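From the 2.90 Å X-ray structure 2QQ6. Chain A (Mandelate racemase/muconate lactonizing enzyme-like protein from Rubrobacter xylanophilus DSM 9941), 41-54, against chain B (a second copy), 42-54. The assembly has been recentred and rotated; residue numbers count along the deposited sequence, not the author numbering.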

# COMPACT_ATOMS: atom_id res chain seq x y z
N SER A 41 -0.55 2.02 12.17
CA SER A 41 -1.09 2.47 10.89
C SER A 41 -2.61 2.32 10.80
O SER A 41 -3.20 1.41 11.39
CB SER A 41 -0.45 1.69 9.74
OG SER A 41 -1.12 1.96 8.51
N ALA A 42 -3.21 3.24 10.05
CA ALA A 42 -4.65 3.26 9.79
C ALA A 42 -5.42 2.69 10.99
O ALA A 42 -5.09 3.03 12.14
CB ALA A 42 -4.93 2.48 8.51
N PRO A 43 -6.48 1.87 10.76
CA PRO A 43 -7.17 1.34 11.93
C PRO A 43 -6.45 0.09 12.42
O PRO A 43 -5.92 -0.67 11.61
CB PRO A 43 -8.55 1.02 11.39
CG PRO A 43 -8.27 0.56 10.03
CD PRO A 43 -7.33 1.66 9.57
N ALA A 44 -6.44 -0.11 13.72
CA ALA A 44 -5.81 -1.29 14.30
C ALA A 44 -6.59 -2.53 13.86
O ALA A 44 -6.01 -3.57 13.56
CB ALA A 44 -5.79 -1.19 15.82
N ALA A 45 -7.92 -2.41 13.81
CA ALA A 45 -8.77 -3.51 13.38
C ALA A 45 -8.26 -4.03 12.04
O ALA A 45 -8.21 -5.24 11.81
CB ALA A 45 -10.19 -3.04 13.25
N GLY A 46 -7.88 -3.10 11.18
CA GLY A 46 -7.37 -3.45 9.87
C GLY A 46 -6.12 -4.31 9.91
O GLY A 46 -6.12 -5.42 9.37
N ILE A 47 -5.05 -3.82 10.53
CA ILE A 47 -3.81 -4.60 10.60
C ILE A 47 -4.12 -6.00 11.11
O ILE A 47 -3.65 -7.00 10.58
CB ILE A 47 -2.80 -3.96 11.57
CG1 ILE A 47 -2.50 -2.53 11.13
CG2 ILE A 47 -1.49 -4.76 11.58
CD1 ILE A 47 -1.54 -1.81 12.09
N HIS A 48 -4.93 -6.02 12.17
CA HIS A 48 -5.37 -7.24 12.81
C HIS A 48 -5.81 -8.30 11.81
O HIS A 48 -5.17 -9.34 11.67
CB HIS A 48 -6.53 -6.93 13.75
CG HIS A 48 -7.16 -8.14 14.37
ND1 HIS A 48 -6.54 -8.87 15.36
CD2 HIS A 48 -8.31 -8.79 14.08
CE1 HIS A 48 -7.29 -9.92 15.65
NE2 HIS A 48 -8.37 -9.89 14.89
N HIS A 49 -6.91 -8.02 11.13
CA HIS A 49 -7.44 -8.94 10.14
C HIS A 49 -6.46 -9.24 9.00
O HIS A 49 -6.58 -10.26 8.33
CB HIS A 49 -8.76 -8.42 9.58
CG HIS A 49 -9.91 -8.58 10.52
ND1 HIS A 49 -10.08 -7.79 11.63
CD2 HIS A 49 -10.93 -9.47 10.54
CE1 HIS A 49 -11.16 -8.18 12.29
NE2 HIS A 49 -11.69 -9.20 11.64
N ILE A 50 -5.49 -8.36 8.78
CA ILE A 50 -4.53 -8.62 7.73
C ILE A 50 -3.56 -9.66 8.25
O ILE A 50 -3.25 -10.65 7.57
CB ILE A 50 -3.77 -7.35 7.36
CG1 ILE A 50 -4.74 -6.31 6.82
CG2 ILE A 50 -2.71 -7.68 6.32
CD1 ILE A 50 -4.09 -5.00 6.49
N VAL A 51 -3.10 -9.44 9.47
CA VAL A 51 -2.17 -10.35 10.13
C VAL A 51 -2.75 -11.75 10.33
O VAL A 51 -2.12 -12.75 9.98
CB VAL A 51 -1.73 -9.78 11.48
CG1 VAL A 51 -0.86 -10.80 12.20
CG2 VAL A 51 -0.99 -8.46 11.28
N MSE A 52 -3.95 -11.83 10.91
CA MSE A 52 -4.61 -13.11 11.14
C MSE A 52 -4.83 -13.83 9.82
O MSE A 52 -4.70 -15.06 9.74
CB MSE A 52 -5.95 -12.92 11.86
CG MSE A 52 -5.85 -12.57 13.35
SE MSE A 52 -4.59 -13.78 14.29
CE MSE A 52 -5.07 -15.49 13.45
N ASN A 53 -5.17 -13.05 8.80
CA ASN A 53 -5.41 -13.59 7.46
C ASN A 53 -4.16 -14.25 6.88
O ASN A 53 -4.23 -14.95 5.88
CB ASN A 53 -5.88 -12.46 6.55
CG ASN A 53 -6.27 -12.95 5.16
OD1 ASN A 53 -5.40 -13.21 4.32
ND2 ASN A 53 -7.57 -13.08 4.92
N MSE A 54 -3.01 -14.05 7.53
CA MSE A 54 -1.73 -14.60 7.09
C MSE A 54 -1.37 -15.92 7.79
O MSE A 54 -0.35 -16.56 7.47
CB MSE A 54 -0.62 -13.58 7.38
CG MSE A 54 0.38 -13.42 6.26
SE MSE A 54 -0.51 -12.93 4.56
CE MSE A 54 -0.48 -14.67 3.64
N ALA B 42 -7.07 -8.54 -0.06
CA ALA B 42 -6.80 -9.12 1.25
C ALA B 42 -8.09 -9.54 1.93
O ALA B 42 -9.05 -9.91 1.25
CB ALA B 42 -6.05 -8.11 2.10
N PRO B 43 -8.13 -9.53 3.28
CA PRO B 43 -9.40 -9.93 3.88
C PRO B 43 -10.39 -8.79 3.81
O PRO B 43 -10.12 -7.69 4.29
CB PRO B 43 -9.00 -10.27 5.31
CG PRO B 43 -7.91 -9.28 5.57
CD PRO B 43 -7.10 -9.38 4.32
N ALA B 44 -11.53 -9.05 3.18
CA ALA B 44 -12.58 -8.06 3.03
C ALA B 44 -12.84 -7.32 4.34
O ALA B 44 -13.36 -6.21 4.33
CB ALA B 44 -13.84 -8.72 2.57
N ALA B 45 -12.47 -7.95 5.45
CA ALA B 45 -12.66 -7.37 6.78
C ALA B 45 -11.77 -6.15 6.95
O ALA B 45 -12.20 -5.13 7.52
CB ALA B 45 -12.33 -8.39 7.85
N GLY B 46 -10.54 -6.26 6.45
CA GLY B 46 -9.61 -5.15 6.52
C GLY B 46 -10.15 -4.00 5.70
O GLY B 46 -10.28 -2.89 6.21
N ILE B 47 -10.46 -4.26 4.43
CA ILE B 47 -11.02 -3.23 3.56
C ILE B 47 -12.19 -2.59 4.30
O ILE B 47 -12.37 -1.37 4.31
CB ILE B 47 -11.59 -3.84 2.28
CG1 ILE B 47 -10.58 -4.83 1.66
CG2 ILE B 47 -11.97 -2.73 1.31
CD1 ILE B 47 -11.22 -5.82 0.64
N HIS B 48 -13.00 -3.44 4.93
CA HIS B 48 -14.16 -3.00 5.69
C HIS B 48 -13.81 -1.97 6.74
O HIS B 48 -14.32 -0.86 6.75
CB HIS B 48 -14.81 -4.20 6.37
CG HIS B 48 -15.75 -3.82 7.47
ND1 HIS B 48 -16.84 -3.01 7.27
CD2 HIS B 48 -15.73 -4.11 8.79
CE1 HIS B 48 -17.46 -2.81 8.43
NE2 HIS B 48 -16.80 -3.47 9.37
N HIS B 49 -12.93 -2.37 7.66
CA HIS B 49 -12.51 -1.50 8.75
C HIS B 49 -11.92 -0.19 8.26
O HIS B 49 -12.26 0.88 8.77
CB HIS B 49 -11.51 -2.23 9.63
CG HIS B 49 -12.14 -3.24 10.54
ND1 HIS B 49 -12.71 -2.89 11.75
CD2 HIS B 49 -12.32 -4.57 10.41
CE1 HIS B 49 -13.21 -3.97 12.32
NE2 HIS B 49 -12.98 -5.01 11.53
N ILE B 50 -11.02 -0.27 7.28
CA ILE B 50 -10.39 0.92 6.73
C ILE B 50 -11.49 1.89 6.32
O ILE B 50 -11.49 3.05 6.71
CB ILE B 50 -9.54 0.58 5.49
CG1 ILE B 50 -8.40 -0.36 5.89
CG2 ILE B 50 -9.00 1.86 4.85
CD1 ILE B 50 -7.66 -0.93 4.72
N VAL B 51 -12.42 1.38 5.53
CA VAL B 51 -13.55 2.17 5.06
C VAL B 51 -14.30 2.81 6.22
O VAL B 51 -14.60 4.00 6.21
CB VAL B 51 -14.54 1.30 4.27
CG1 VAL B 51 -15.77 2.11 3.92
CG2 VAL B 51 -13.88 0.77 3.01
N MSE B 52 -14.59 2.00 7.24
CA MSE B 52 -15.34 2.47 8.39
C MSE B 52 -14.58 3.55 9.16
O MSE B 52 -15.15 4.59 9.51
CB MSE B 52 -15.69 1.28 9.30
CG MSE B 52 -17.16 1.27 9.73
SE MSE B 52 -18.38 1.57 8.18
CE MSE B 52 -18.36 3.55 8.10
N ASN B 53 -13.29 3.30 9.40
CA ASN B 53 -12.40 4.22 10.11
C ASN B 53 -12.41 5.58 9.42
O ASN B 53 -12.00 6.59 10.00
CB ASN B 53 -10.97 3.65 10.13
CG ASN B 53 -9.94 4.65 10.66
OD1 ASN B 53 -9.61 5.63 10.00
ND2 ASN B 53 -9.42 4.39 11.85
N MSE B 54 -12.90 5.58 8.19
CA MSE B 54 -12.97 6.77 7.37
C MSE B 54 -14.20 7.65 7.56
O MSE B 54 -14.24 8.76 7.05
CB MSE B 54 -12.90 6.37 5.90
CG MSE B 54 -11.49 6.10 5.41
SE MSE B 54 -10.47 7.76 5.39
CE MSE B 54 -9.36 7.42 6.99

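Two copies of one short helix pack antiparallel, their axes 8.0 Å apart at closest approach and 174° between their directions, and the two stretches together bury 549 Å². No hydrogen bond crosses between them; the contact rests on packing. Along chain A, A42(A) points its CB toward the partner but touches it lightly, its C lying 4.4 Å from ND2 of N53(B). P43(A), the N-cap residue, does much more. Its ring lies against the later part of the opposing helix, with CG 3.9 Å from CA of I50(B) and 4.2 Å from CG1 of the same residue, while its CB sits 3.5 Å from ND2 of N53(B). A44(A) points away and takes no part. One residue on, A45(A) directs its methyl over one face of the H49(B) imidazole, CB standing 3.3 Å from the ring centroid in a CH-pi contact. At G46(A) the backbones come closest: its CA is 4.4 Å from CA of G46(B). I47(A) points away from the contact. H49(A), a turn after A45(A), is held by its own helix, since ND1 donates to O of A45(A) at 3.2 Å. Its CD2 lies 3.2 Å from CB of A45(B), and its ring meets that of H49(B) obliquely, centroids 5.1 Å apart and planes at 33°, with CE1 of H49(A) 3.7 Å from NE2 of H49(B). The proline packing then recurs with the chains exchanged: CG of P43(B) lies 3.2 Å from O of H49(A) and 4.1 Å from CA of I50(A). V51(A) points away, and N53(A) completes the contact, its ND2 3.2 Å from CB of P43(B), matching the pairing at the start.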